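Local coordinates for protein putative SAM-dependent O-methyltranferase (Podospora anserina, PDB 4YMG) that binds S-adenosylmethionine and probably transfers its methyl group to an oxygen atom of an acceptor, as cation-dependent O-methyltransferases do, at residues K67-I72 and A92-L97. Residues are numbered along the deposited sequence; the frame is centred on the assembly and turned at random.
Sequences KRILEI and AEIVTL
Ile-69 and Glu-71 offer their N-H groups to the carbonyls of Glu-93 and Val-95, and their own carbonyls accept from the N-H groups of Val-95 and Leu-97. Val-95 N lies 2.7 Å from Ile-69 O. The longest of the four bonds, Leu-97 N to Glu-71 O, is 3.0 Å. The backbones of Arg-68, Leu-70 and Ile-72 hydrogen-bond instead to Asp-139, Leu-140, Phe-142 and Asp-144. The two strands run parallel, 12° apart, as neighbours in the Rossmann-like sheet of class I methyltransferases, joined by a right-handed beta-alpha-beta crossover through helix 78-86, which packs over Ile-69 and Ile-94. On that face the buried carboxylate of Glu-71, near the bound S-adenosylmethionine, has both oxygens met by hydroxyls: OE2 receives Thr-96 OG1 on its anti lone pair (2.7 Å), and OE1 is bonded by Ser-79. Thr-96 OG1 is anti to the backbone N (chi1 -178°), which sets it alongside the carboxylate. On the opposite face Leu-70 CD1 meets Val-95 CG1 at 3.8 Å. Here the long Arg-68 chain, bent at chi3, forms a salt bridge with Glu-93 beside it: NE donates to OE1 at 2.9 Å, close to the guanidinium plane. NH2 adds a weak bond to that same Glu-93 OE1 (3.3 Å), and NH1 reaches the carbonyls of Glu-135 and Glu-137. A methionine in place of Arg-68 would probably leave the Glu-93 carboxylate without this counter-charge and both carbonyls without this donor.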
loop_
_atom_site.group_PDB
_atom_site.type_symbol
_atom_site.label_atom_id
_atom_site.label_comp_id
_atom_site.label_asym_id
_atom_site.label_seq_id
_atom_site.Cartn_x
_atom_site.Cartn_y
_atom_site.Cartn_z
ATOM N N LYS B 67 18.636 -1.684 4.178
ATOM C CA LYS B 67 19.892 -1.924 4.871
ATOM C C LYS B 67 19.820 -1.411 6.302
ATOM O O LYS B 67 20.432 -1.966 7.202
ATOM C CB LYS B 67 21.044 -1.256 4.115
ATOM C CG LYS B 67 22.376 -1.278 4.832
ATOM C CD LYS B 67 23.529 -1.097 3.854
ATOM C CE LYS B 67 23.898 -2.424 3.196
ATOM N NZ LYS B 67 24.192 -3.485 4.206
ATOM N N ARG B 68 19.070 -0.335 6.498
ATOM C CA ARG B 68 18.880 0.249 7.824
ATOM C C ARG B 68 17.449 0.710 7.963
ATOM O O ARG B 68 16.876 1.282 7.030
ATOM C CB ARG B 68 19.808 1.447 8.063
ATOM C CG ARG B 68 21.254 1.125 8.338
ATOM C CD ARG B 68 22.042 2.415 8.658
ATOM N NE ARG B 68 21.983 2.810 10.068
ATOM C CZ ARG B 68 21.994 4.070 10.492
ATOM N NH1 ARG B 68 22.034 5.070 9.620
ATOM N NH2 ARG B 68 21.956 4.338 11.789
ATOM N N ILE B 69 16.879 0.486 9.137
ATOM C CA ILE B 69 15.516 0.918 9.412
ATOM C C ILE B 69 15.468 1.801 10.644
ATOM O O ILE B 69 16.070 1.483 11.676
ATOM C CB ILE B 69 14.584 -0.289 9.621
ATOM C CG1 ILE B 69 14.460 -1.086 8.325
ATOM C CG2 ILE B 69 13.220 0.169 10.124
ATOM C CD1 ILE B 69 13.615 -2.337 8.472
ATOM N N LEU B 70 14.771 2.924 10.523
ATOM C CA LEU B 70 14.479 3.782 11.668
ATOM C C LEU B 70 12.990 3.772 11.963
ATOM O O LEU B 70 12.177 3.895 11.052
ATOM C CB LEU B 70 14.937 5.211 11.391
ATOM C CG LEU B 70 14.482 6.295 12.358
ATOM C CD1 LEU B 70 15.070 6.067 13.753
ATOM C CD2 LEU B 70 14.915 7.638 11.804
ATOM N N GLU B 71 12.606 3.643 13.226
ATOM C CA GLU B 71 11.205 3.877 13.530
ATOM C C GLU B 71 11.079 4.819 14.716
ATOM O O GLU B 71 11.901 4.813 15.649
ATOM C CB GLU B 71 10.450 2.551 13.769
ATOM C CG GLU B 71 10.531 2.053 15.170
ATOM C CD GLU B 71 9.658 0.840 15.464
ATOM O OE1 GLU B 71 8.888 0.379 14.584
ATOM O OE2 GLU B 71 9.728 0.372 16.621
ATOM N N ILE B 72 10.086 5.672 14.659
ATOM C CA ILE B 72 9.774 6.567 15.716
ATOM C C ILE B 72 8.496 6.122 16.400
ATOM O O ILE B 72 7.451 6.131 15.831
ATOM C CB ILE B 72 9.668 8.008 15.227
ATOM C CG1 ILE B 72 10.760 8.306 14.206
ATOM C CG2 ILE B 72 9.619 8.961 16.370
ATOM C CD1 ILE B 72 10.670 9.665 13.592
ATOM N N ALA B 92 19.659 -6.137 8.782
ATOM C CA ALA B 92 19.535 -4.689 8.882
ATOM C C ALA B 92 19.602 -4.208 10.327
ATOM O O ALA B 92 19.071 -4.855 11.232
ATOM C CB ALA B 92 18.213 -4.224 8.235
ATOM N N GLU B 93 20.254 -3.069 10.536
ATOM C CA GLU B 93 20.153 -2.376 11.813
ATOM C C GLU B 93 18.761 -1.767 11.937
ATOM O O GLU B 93 18.206 -1.243 10.966
ATOM C CB GLU B 93 21.219 -1.282 11.945
ATOM C CG GLU B 93 21.175 -0.576 13.293
ATOM C CD GLU B 93 22.212 0.531 13.430
ATOM O OE1 GLU B 93 22.586 1.152 12.410
ATOM O OE2 GLU B 93 22.650 0.781 14.570
ATOM N N ILE B 94 18.196 -1.844 13.131
ATOM C CA ILE B 94 16.870 -1.305 13.381
ATOM C C ILE B 94 16.955 -0.351 14.558
ATOM O O ILE B 94 17.222 -0.750 15.689
ATOM C CB ILE B 94 15.853 -2.426 13.638
ATOM C CG1 ILE B 94 15.690 -3.241 12.352
ATOM C CG2 ILE B 94 14.498 -1.843 14.067
ATOM C CD1 ILE B 94 15.308 -4.639 12.591
ATOM N N VAL B 95 16.781 0.928 14.268
ATOM C CA VAL B 95 16.848 1.955 15.294
ATOM C C VAL B 95 15.433 2.349 15.696
ATOM O O VAL B 95 14.606 2.685 14.848
ATOM C CB VAL B 95 17.616 3.187 14.794
ATOM C CG1 VAL B 95 17.632 4.261 15.860
ATOM C CG2 VAL B 95 19.041 2.788 14.375
ATOM N N THR B 96 15.131 2.305 16.981
ATOM C CA THR B 96 13.783 2.672 17.374
ATOM C C THR B 96 13.778 3.648 18.554
ATOM O O THR B 96 14.525 3.483 19.530
ATOM C CB THR B 96 12.943 1.392 17.679
ATOM O OG1 THR B 96 11.599 1.757 18.025
ATOM C CG2 THR B 96 13.577 0.538 18.775
ATOM N N LEU B 97 12.945 4.681 18.443
ATOM C CA LEU B 97 12.929 5.774 19.414
ATOM C C LEU B 97 11.697 5.713 20.308
ATOM O O LEU B 97 10.607 5.412 19.831
ATOM C CB LEU B 97 12.963 7.137 18.708
ATOM C CG LEU B 97 13.949 7.375 17.558
ATOM C CD1 LEU B 97 13.972 8.860 17.205
ATOM C CD2 LEU B 97 15.335 6.889 17.921
HETATM O O HOH W 1 22.562 -2.250 8.309
#